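PDB 2EAC: alpha-fucosidase, which probably hydrolyses alpha-L-fucosyl linkages, this chain holding the family 95 glycoside hydrolase domain and its flanking N- and C-terminal domains. Local coordinates for residues Gln392-Leu397 and Val423-Asn428; Asn396-Trp401 and Trp415-His420. All coordinates share one frame; numbering follows the deposited sequence.

Both contacts lie inside the family 95 catalytic domain, near the centre of the chain, with their own centres about 7 Å apart. They start from one loop that follows helix 365-386 and share N396 and L397. Along the chain come 392-397, 396-401, 415-420 and 423-428. Strand 419-420 is followed a few residues later by helix 424-428, and a probable hydrogen bond of 2.8 Å from L425 N to H420 O joins the two contacts. Contact 1 reaches from a calcium ion to the bound piperidine triol, deoxyfuconojirimycin. Contact 2 adds W415 and H420 beside the same ligand. The loop thus connects a metal site with the wall of the sugar pocket.

Contact 1. Residues Gln392-Leu397 and Val423-Asn428; sequences QLPSNL and VNLQMN. With CA (calcium ion), chain C; DFU ((2S,3R,4S,5R)-2-methylpiperidine-3,4,5-triol), chain E.
The carboxamide of N428 holds the 392-397 loop against the short helix 424-428, in the (alpha/alpha)6 barrel that forms the catalytic domain of family 95. Its ND2 makes two good bonds and one weak one. S395 OG lies at 3.0 Å from ND2, tilted 29° from the amide plane. N396 O lies close to that plane, at 3.1 Å from ND2. The donor sits well above the carbonyl plane of N396, not on a lone pair. The third bond, from ND2 to S395 O, is weak. S395 OG also comes close to CB of N428. A water bridges S395 OG and N428 O. With an alanine here in place of N428, the ND2 donor shared by S395 OG and N396 O is gone, and the loop would probably be held less firmly to the helix.

Beside this polar grip, L425 extends CG anti to its backbone N (chi1 -172°). Its CD1 meets S395 O at 3.2 Å and touches P394 CB more loosely. At the ligand side, L397 and N424 cross obliquely. CD2 of L397 rests on N424 CB at 3.6 Å. That contact flanks the N424 amide, whose ND2 also bonds D767. R678, H679, W723 and H761 are hydrogen-bonded to the bound piperidine triol. At the far end of the loop, L393 O coordinates calcium at 2.8 Å, together with G57, E77 and S386. N424 ND2 donates to O4 of the piperidine triol at 2.9 Å, with an N-H...O angle of 143°.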
ATOM      1  N   GLN A 392      -2.685 -12.617   7.243  1.00  9.43           N
ATOM      2  CA  GLN A 392      -1.422 -12.794   7.965  1.00  9.93           C
ATOM      3  C   GLN A 392      -0.368 -11.775   7.590  1.00  9.59           C
ATOM      4  O   GLN A 392       0.541 -11.526   8.389  1.00 11.70           O
ATOM      5  CB  GLN A 392      -0.880 -14.194   7.736  1.00  8.94           C
ATOM      6  CG  GLN A 392      -1.879 -15.234   8.242  1.00 11.19           C
ATOM      7  CD  GLN A 392      -1.234 -16.543   8.431  1.00 13.12           C
ATOM      8  OE1 GLN A 392      -0.462 -16.723   9.383  1.00 13.41           O
ATOM      9  NE2 GLN A 392      -1.529 -17.487   7.536  1.00 13.19           N
ATOM     10  N   LEU A 393      -0.455 -11.231   6.368  1.00  9.37           N
ATOM     11  CA  LEU A 393       0.549 -10.278   5.833  1.00  9.40           C
ATOM     12  C   LEU A 393      -0.121  -9.086   5.173  1.00  8.41           C
ATOM     13  O   LEU A 393      -1.230  -9.222   4.667  1.00  9.54           O
ATOM     14  CB  LEU A 393       1.486 -10.956   4.806  1.00  9.59           C
ATOM     15  CG  LEU A 393       2.404 -12.050   5.381  1.00 10.55           C
ATOM     16  CD1 LEU A 393       2.989 -12.932   4.288  1.00  8.31           C
ATOM     17  CD2 LEU A 393       3.515 -11.448   6.285  1.00  7.43           C
ATOM     18  N   PRO A 394       0.571  -7.929   5.129  1.00  7.59           N
ATOM     19  CA  PRO A 394      -0.040  -6.796   4.425  1.00  7.40           C
ATOM     20  C   PRO A 394      -0.004  -7.043   2.895  1.00  8.30           C
ATOM     21  O   PRO A 394       0.566  -8.052   2.433  1.00  7.62           O
ATOM     22  CB  PRO A 394       0.857  -5.582   4.796  1.00  8.21           C
ATOM     23  CG  PRO A 394       2.222  -6.178   5.234  1.00  7.65           C
ATOM     24  CD  PRO A 394       1.902  -7.623   5.727  1.00  6.29           C
ATOM     25  N   SER A 395      -0.626  -6.149   2.135  1.00  7.37           N
ATOM     26  CA  SER A 395      -0.494  -6.168   0.686  1.00  8.57           C
ATOM     27  C   SER A 395       0.998  -6.031   0.271  1.00  8.31           C
ATOM     28  O   SER A 395       1.761  -5.259   0.872  1.00  9.25           O
ATOM     29  CB  SER A 395      -1.367  -5.053   0.104  1.00  7.93           C
ATOM     30  OG  SER A 395      -0.985  -3.837   0.687  1.00 11.10           O
ATOM     31  N   ASN A 396       1.444  -6.858  -0.674  1.00  8.80           N
ATOM     32  CA  ASN A 396       2.826  -6.768  -1.145  1.00  7.75           C
ATOM     33  C   ASN A 396       2.838  -5.945  -2.452  1.00  7.80           C
ATOM     34  O   ASN A 396       1.841  -5.276  -2.754  1.00  7.96           O
ATOM     35  CB  ASN A 396       3.439  -8.189  -1.250  1.00  7.47           C
ATOM     36  CG  ASN A 396       2.721  -9.069  -2.315  1.00  7.06           C
ATOM     37  OD1 ASN A 396       2.376  -8.592  -3.383  1.00  8.85           O
ATOM     38  ND2 ASN A 396       2.523 -10.347  -2.015  1.00  5.71           N
ATOM     39  N   LEU A 397       3.907  -5.991  -3.251  1.00  7.13           N
ATOM     40  CA  LEU A 397       3.995  -5.136  -4.465  1.00  6.52           C
ATOM     41  C   LEU A 397       2.881  -5.387  -5.469  1.00  7.28           C
ATOM     42  O   LEU A 397       2.618  -4.528  -6.344  1.00  7.95           O
ATOM     43  CB  LEU A 397       5.322  -5.328  -5.193  1.00  4.78           C
ATOM     44  CG  LEU A 397       6.569  -4.681  -4.585  1.00  5.94           C
ATOM     45  CD1 LEU A 397       7.825  -5.129  -5.350  1.00  4.77           C
ATOM     46  CD2 LEU A 397       6.453  -3.118  -4.593  1.00  5.26           C
ATOM     47  N   VAL A 423       8.988   3.439  -0.450  1.00 10.32           N
ATOM     48  CA  VAL A 423       7.814   4.210  -0.961  1.00  9.75           C
ATOM     49  C   VAL A 423       6.622   3.275  -1.225  1.00 10.14           C
ATOM     50  O   VAL A 423       5.472   3.686  -1.077  1.00  9.19           O
ATOM     51  CB  VAL A 423       8.062   5.068  -2.267  1.00 10.91           C
ATOM     52  CG1 VAL A 423       8.472   4.195  -3.479  1.00  9.15           C
ATOM     53  CG2 VAL A 423       6.802   5.959  -2.621  1.00  9.25           C
ATOM     54  N   ASN A 424       6.886   2.033  -1.648  1.00  8.95           N
ATOM     55  CA  ASN A 424       5.805   1.269  -2.238  1.00  8.93           C
ATOM     56  C   ASN A 424       4.807   0.725  -1.222  1.00  8.43           C
ATOM     57  O   ASN A 424       3.575   0.815  -1.450  1.00  9.27           O
ATOM     58  CB  ASN A 424       6.325   0.144  -3.147  1.00  8.93           C
ATOM     59  CG  ASN A 424       7.419   0.614  -4.064  1.00 10.09           C
ATOM     60  OD1 ASN A 424       8.567   0.692  -3.663  1.00  7.34           O
ATOM     61  ND2 ASN A 424       7.060   0.960  -5.285  1.00 11.56           N
ATOM     62  N   LEU A 425       5.325   0.119  -0.158  1.00  7.54           N
ATOM     63  CA  LEU A 425       4.478  -0.420   0.924  1.00  7.14           C
ATOM     64  C   LEU A 425       3.745   0.713   1.606  1.00  7.55           C
ATOM     65  O   LEU A 425       2.605   0.548   2.009  1.00  9.25           O
ATOM     66  CB  LEU A 425       5.296  -1.195   1.970  1.00  7.26           C
ATOM     67  CG  LEU A 425       4.511  -1.971   3.066  1.00  7.89           C
ATOM     68  CD1 LEU A 425       3.480  -3.004   2.440  1.00  4.87           C
ATOM     69  CD2 LEU A 425       5.474  -2.675   4.020  1.00  4.97           C
ATOM     70  N   GLN A 426       4.386   1.866   1.722  1.00  7.48           N
ATOM     71  CA  GLN A 426       3.739   3.054   2.293  1.00  7.52           C
ATOM     72  C   GLN A 426       2.563   3.452   1.429  1.00  7.41           C
ATOM     73  O   GLN A 426       1.468   3.716   1.957  1.00  6.56           O
ATOM     74  CB  GLN A 426       4.731   4.203   2.365  1.00  7.93           C
ATOM     75  CG  GLN A 426       5.811   3.990   3.465  1.00  7.75           C
ATOM     76  CD  GLN A 426       7.057   3.217   3.033  1.00  6.76           C
ATOM     77  OE1 GLN A 426       7.179   2.755   1.885  1.00  6.39           O
ATOM     78  NE2 GLN A 426       7.995   3.040   3.993  1.00  6.18           N
ATOM     79  N   MET A 427       2.789   3.486   0.106  1.00  6.25           N
ATOM     80  CA  MET A 427       1.730   3.880  -0.840  1.00  7.15           C
ATOM     81  C   MET A 427       0.550   2.935  -0.782  1.00  6.78           C
ATOM     82  O   MET A 427      -0.605   3.375  -0.874  1.00  7.44           O
ATOM     83  CB  MET A 427       2.258   3.977  -2.281  1.00  7.33           C
ATOM     84  CG  MET A 427       1.211   4.455  -3.268  1.00  7.05           C
ATOM     85  SD  MET A 427       1.843   4.803  -4.943  1.00  7.35           S
ATOM     86  CE  MET A 427       3.290   5.784  -4.542  1.00  8.30           C
ATOM     87  N   ASN A 428       0.812   1.644  -0.580  1.00  7.24           N
ATOM     88  CA  ASN A 428      -0.262   0.671  -0.344  1.00  7.10           C
ATOM     89  C   ASN A 428      -1.213   1.085   0.787  1.00  7.77           C
ATOM     90  O   ASN A 428      -2.422   0.781   0.740  1.00  7.70           O
ATOM     91  CB  ASN A 428       0.294  -0.738  -0.028  1.00  6.65           C
ATOM     92  CG  ASN A 428       0.848  -1.440  -1.274  1.00  6.98           C
ATOM     93  OD1 ASN A 428       1.116  -0.806  -2.294  1.00  6.87           O
ATOM     94  ND2 ASN A 428       1.058  -2.735  -1.174  1.00  9.57           N
TER
HETATM   95 CA    CA C 899      -2.446 -10.255   2.345  1.00 22.40          CA
HETATM   96  C1  DFU E1690      12.233   0.769  -6.157  1.00 18.85           C
HETATM   97  C2  DFU E1690      11.701   1.802  -7.149  1.00 17.82           C
HETATM   98  C3  DFU E1690      11.142   1.114  -8.402  1.00 15.56           C
HETATM   99  C4  DFU E1690      10.067   0.090  -8.030  1.00 15.60           C
HETATM  100  C5  DFU E1690      10.624  -0.938  -7.027  1.00 16.11           C
HETATM  101  C6  DFU E1690       9.550  -1.936  -6.588  1.00 15.07           C
HETATM  102  O4  DFU E1690       8.949   0.767  -7.411  1.00 11.94           O
HETATM  103  O3  DFU E1690      10.598   2.103  -9.283  1.00 16.72           O
HETATM  104  O2  DFU E1690      12.728   2.768  -7.459  1.00 20.88           O
HETATM  105  N5  DFU E1690      11.192  -0.224  -5.902  1.00 19.24           N
HETATM  106  O   HOH W   1      -3.156  -2.329   0.774  1.00 12.14           O

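Contact 2. Residues Asn396-Trp401 and Trp415-His420; sequences NLQGIW and WGSDFH. With DFU ((2S,3R,4S,5R)-2-methylpiperidine-3,4,5-triol), chain E.
L397 N donates to D418 O at 2.9 Å, nearly in line with the carbonyl and in its plane, where a type I beta turn from N396 to G399 meets the chain entering strand 419-420. N396 opens the turn. Its CG sits between the backbone N and the carbonyl carbon (chi1 64°), which folds OD1 back over the turn to accept from Q398 N at 2.8 Å. This is an Asx turn, and the bond lies in the amide plane. S417 OG adds a weak bond to the same OD1. The hydroxyl also lies against CB of Q398, at 3.3 Å from OG. CB of N396 meets CE1 of the F419 ring at 3.5 Å. That ring also meets those of W80 and Y447.

The turn and strand form part of the sugar pocket of the family 95 catalytic domain. Strand 419-420 pairs antiparallel with strand 486-487. L397 points its branched end between W415 and H420. Its side chain crosses that of W415 at about a right angle, and CD1 reaches W415 CB at 3.5 Å. The L397 and D418 side chains lie alongside each other and point the same way. CD2 of L397 packs on H420 CB at 3.8 Å. C6, the methyl of the bound piperidine triol, sits over one face of the W415 indole, 3.4 Å above its plane and offset toward the rim. The same methyl lies above the centre of one face of the H420 ring, with L397 CD1 at 3.8 Å from C6.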
ATOM      1  N   ASN A 396       1.444  -6.858  -0.674  1.00  8.80           N
ATOM      2  CA  ASN A 396       2.826  -6.768  -1.145  1.00  7.75           C
ATOM      3  C   ASN A 396       2.838  -5.945  -2.452  1.00  7.80           C
ATOM      4  O   ASN A 396       1.841  -5.276  -2.754  1.00  7.96           O
ATOM      5  CB  ASN A 396       3.439  -8.189  -1.250  1.00  7.47           C
ATOM      6  CG  ASN A 396       2.721  -9.069  -2.315  1.00  7.06           C
ATOM      7  OD1 ASN A 396       2.376  -8.592  -3.383  1.00  8.85           O
ATOM      8  ND2 ASN A 396       2.523 -10.347  -2.015  1.00  5.71           N
ATOM      9  N   LEU A 397       3.907  -5.991  -3.251  1.00  7.13           N
ATOM     10  CA  LEU A 397       3.995  -5.136  -4.465  1.00  6.52           C
ATOM     11  C   LEU A 397       2.881  -5.387  -5.469  1.00  7.28           C
ATOM     12  O   LEU A 397       2.618  -4.528  -6.344  1.00  7.95           O
ATOM     13  CB  LEU A 397       5.322  -5.328  -5.193  1.00  4.78           C
ATOM     14  CG  LEU A 397       6.569  -4.681  -4.585  1.00  5.94           C
ATOM     15  CD1 LEU A 397       7.825  -5.129  -5.350  1.00  4.77           C
ATOM     16  CD2 LEU A 397       6.453  -3.118  -4.593  1.00  5.26           C
ATOM     17  N   GLN A 398       2.251  -6.562  -5.357  1.00  6.70           N
ATOM     18  CA  GLN A 398       1.181  -6.976  -6.276  1.00  6.16           C
ATOM     19  C   GLN A 398      -0.132  -7.281  -5.558  1.00  6.05           C
ATOM     20  O   GLN A 398      -1.047  -7.894  -6.136  1.00  5.40           O
ATOM     21  CB  GLN A 398       1.672  -8.160  -7.117  1.00  5.80           C
ATOM     22  CG  GLN A 398       2.784  -7.734  -8.132  1.00  4.05           C
ATOM     23  CD  GLN A 398       3.263  -8.888  -9.010  1.00  7.00           C
ATOM     24  OE1 GLN A 398       2.511  -9.854  -9.273  1.00  8.10           O
ATOM     25  NE2 GLN A 398       4.505  -8.791  -9.486  1.00  3.24           N
ATOM     26  N   GLY A 399      -0.251  -6.798  -4.318  1.00  5.76           N
ATOM     27  CA  GLY A 399      -1.412  -7.078  -3.460  1.00  6.64           C
ATOM     28  C   GLY A 399      -1.296  -8.460  -2.887  1.00  6.91           C
ATOM     29  O   GLY A 399      -0.549  -8.694  -1.917  1.00  8.43           O
ATOM     30  N   ILE A 400      -2.034  -9.373  -3.494  1.00  7.11           N
ATOM     31  CA  ILE A 400      -1.853 -10.825  -3.333  1.00  6.49           C
ATOM     32  C   ILE A 400      -1.815 -11.540  -4.691  1.00  7.19           C
ATOM     33  O   ILE A 400      -1.701 -12.764  -4.714  1.00  7.07           O
ATOM     34  CB  ILE A 400      -2.931 -11.514  -2.425  1.00  6.44           C
ATOM     35  CG1 ILE A 400      -4.353 -11.268  -2.954  1.00  6.30           C
ATOM     36  CG2 ILE A 400      -2.761 -11.118  -0.918  1.00  4.90           C
ATOM     37  CD1 ILE A 400      -5.410 -12.190  -2.297  1.00  6.25           C
ATOM     38  N   TRP A 401      -1.845 -10.786  -5.796  1.00  6.96           N
ATOM     39  CA  TRP A 401      -2.037 -11.384  -7.125  1.00  8.28           C
ATOM     40  C   TRP A 401      -0.763 -11.473  -7.976  1.00  8.31           C
ATOM     41  O   TRP A 401      -0.106 -10.488  -8.241  1.00  8.95           O
ATOM     42  CB  TRP A 401      -3.171 -10.676  -7.905  1.00  7.17           C
ATOM     43  CG  TRP A 401      -4.484 -10.632  -7.134  1.00  8.79           C
ATOM     44  CD1 TRP A 401      -5.453 -11.610  -7.093  1.00  8.20           C
ATOM     45  CD2 TRP A 401      -4.949  -9.578  -6.277  1.00  8.76           C
ATOM     46  NE1 TRP A 401      -6.492 -11.220  -6.298  1.00  6.45           N
ATOM     47  CE2 TRP A 401      -6.212  -9.981  -5.772  1.00  8.94           C
ATOM     48  CE3 TRP A 401      -4.434  -8.311  -5.909  1.00  9.07           C
ATOM     49  CZ2 TRP A 401      -6.972  -9.174  -4.896  1.00  7.37           C
ATOM     50  CZ3 TRP A 401      -5.195  -7.495  -5.044  1.00  7.80           C
ATOM     51  CH2 TRP A 401      -6.451  -7.939  -4.551  1.00  8.47           C
ATOM     52  N   TRP A 415      11.118  -7.627  -8.610  1.00  9.55           N
ATOM     53  CA  TRP A 415      11.371  -7.191  -7.220  1.00 10.46           C
ATOM     54  C   TRP A 415      10.751  -8.146  -6.181  1.00 10.55           C
ATOM     55  O   TRP A 415      10.434  -7.740  -5.046  1.00 11.64           O
ATOM     56  CB  TRP A 415      10.878  -5.756  -6.978  1.00 11.63           C
ATOM     57  CG  TRP A 415      11.379  -4.711  -7.988  1.00 12.18           C
ATOM     58  CD1 TRP A 415      12.618  -4.128  -8.036  1.00 14.21           C
ATOM     59  CD2 TRP A 415      10.612  -4.108  -9.038  1.00 13.48           C
ATOM     60  NE1 TRP A 415      12.669  -3.208  -9.067  1.00 12.96           N
ATOM     61  CE2 TRP A 415      11.450  -3.181  -9.693  1.00 14.99           C
ATOM     62  CE3 TRP A 415       9.295  -4.263  -9.489  1.00 11.54           C
ATOM     63  CZ2 TRP A 415      11.016  -2.435 -10.790  1.00 14.33           C
ATOM     64  CZ3 TRP A 415       8.868  -3.516 -10.566  1.00 12.89           C
ATOM     65  CH2 TRP A 415       9.718  -2.625 -11.205  1.00 13.49           C
ATOM     66  N   GLY A 416      10.602  -9.413  -6.571  1.00  9.50           N
ATOM     67  CA  GLY A 416      10.151 -10.460  -5.673  1.00  9.00           C
ATOM     68  C   GLY A 416       8.699 -10.337  -5.254  1.00  8.69           C
ATOM     69  O   GLY A 416       8.255 -11.108  -4.430  1.00  8.80           O
ATOM     70  N   SER A 417       7.952  -9.405  -5.865  1.00  8.58           N
ATOM     71  CA  SER A 417       6.590  -8.998  -5.428  1.00  7.99           C
ATOM     72  C   SER A 417       6.559  -8.867  -3.887  1.00  8.20           C
ATOM     73  O   SER A 417       5.630  -9.317  -3.216  1.00  8.59           O
ATOM     74  CB  SER A 417       5.528  -9.952  -5.955  1.00  7.78           C
ATOM     75  OG  SER A 417       4.238  -9.517  -5.581  1.00  7.97           O
ATOM     76  N   ASP A 418       7.591  -8.208  -3.371  1.00  8.74           N
ATOM     77  CA  ASP A 418       7.946  -8.194  -1.943  1.00  8.45           C
ATOM     78  C   ASP A 418       7.297  -7.028  -1.176  1.00  8.65           C
ATOM     79  O   ASP A 418       6.316  -6.427  -1.654  1.00  8.28           O
ATOM     80  CB  ASP A 418       9.489  -8.245  -1.788  1.00  8.52           C
ATOM     81  CG  ASP A 418      10.205  -6.940  -2.185  1.00 11.31           C
ATOM     82  OD1 ASP A 418       9.541  -5.971  -2.610  1.00 12.75           O
ATOM     83  OD2 ASP A 418      11.465  -6.860  -2.049  1.00  9.83           O
ATOM     84  N   PHE A 419       7.803  -6.752   0.026  1.00  8.95           N
ATOM     85  CA  PHE A 419       7.392  -5.584   0.844  1.00  8.90           C
ATOM     86  C   PHE A 419       8.508  -4.554   0.743  1.00 10.02           C
ATOM     87  O   PHE A 419       9.608  -4.713   1.332  1.00  9.82           O
ATOM     88  CB  PHE A 419       7.067  -5.993   2.300  1.00  7.21           C
ATOM     89  CG  PHE A 419       6.100  -7.168   2.391  1.00  7.93           C
ATOM     90  CD1 PHE A 419       4.732  -6.986   2.158  1.00  6.51           C
ATOM     91  CD2 PHE A 419       6.558  -8.451   2.681  1.00  9.41           C
ATOM     92  CE1 PHE A 419       3.848  -8.063   2.225  1.00  6.48           C
ATOM     93  CE2 PHE A 419       5.687  -9.535   2.756  1.00  8.61           C
ATOM     94  CZ  PHE A 419       4.311  -9.339   2.514  1.00  5.97           C
ATOM     95  N   HIS A 420       8.238  -3.522  -0.052  1.00  9.91           N
ATOM     96  CA  HIS A 420       9.258  -2.597  -0.474  1.00 10.99           C
ATOM     97  C   HIS A 420       9.009  -1.270   0.236  1.00 10.99           C
ATOM     98  O   HIS A 420       8.013  -0.582  -0.047  1.00 11.29           O
ATOM     99  CB  HIS A 420       9.153  -2.437  -1.994  1.00 10.83           C
ATOM    100  CG  HIS A 420      10.425  -2.719  -2.722  1.00 12.03           C
ATOM    101  ND1 HIS A 420      11.298  -1.719  -3.108  1.00 15.17           N
ATOM    102  CD2 HIS A 420      10.969  -3.888  -3.148  1.00  7.46           C
ATOM    103  CE1 HIS A 420      12.327  -2.263  -3.740  1.00 11.54           C
ATOM    104  NE2 HIS A 420      12.150  -3.572  -3.778  1.00 12.30           N
TER
HETATM  105  C1  DFU E1690      12.233   0.769  -6.157  1.00 18.85           C
HETATM  106  C2  DFU E1690      11.701   1.802  -7.149  1.00 17.82           C
HETATM  107  C3  DFU E1690      11.142   1.114  -8.402  1.00 15.56           C
HETATM  108  C4  DFU E1690      10.067   0.090  -8.030  1.00 15.60           C
HETATM  109  C5  DFU E1690      10.624  -0.938  -7.027  1.00 16.11           C
HETATM  110  C6  DFU E1690       9.550  -1.936  -6.588  1.00 15.07           C
HETATM  111  O4  DFU E1690       8.949   0.767  -7.411  1.00 11.94           O
HETATM  112  O3  DFU E1690      10.598   2.103  -9.283  1.00 16.72           O
HETATM  113  O2  DFU E1690      12.728   2.768  -7.459  1.00 20.88           O
HETATM  114  N5  DFU E1690      11.192  -0.224  -5.902  1.00 19.24           N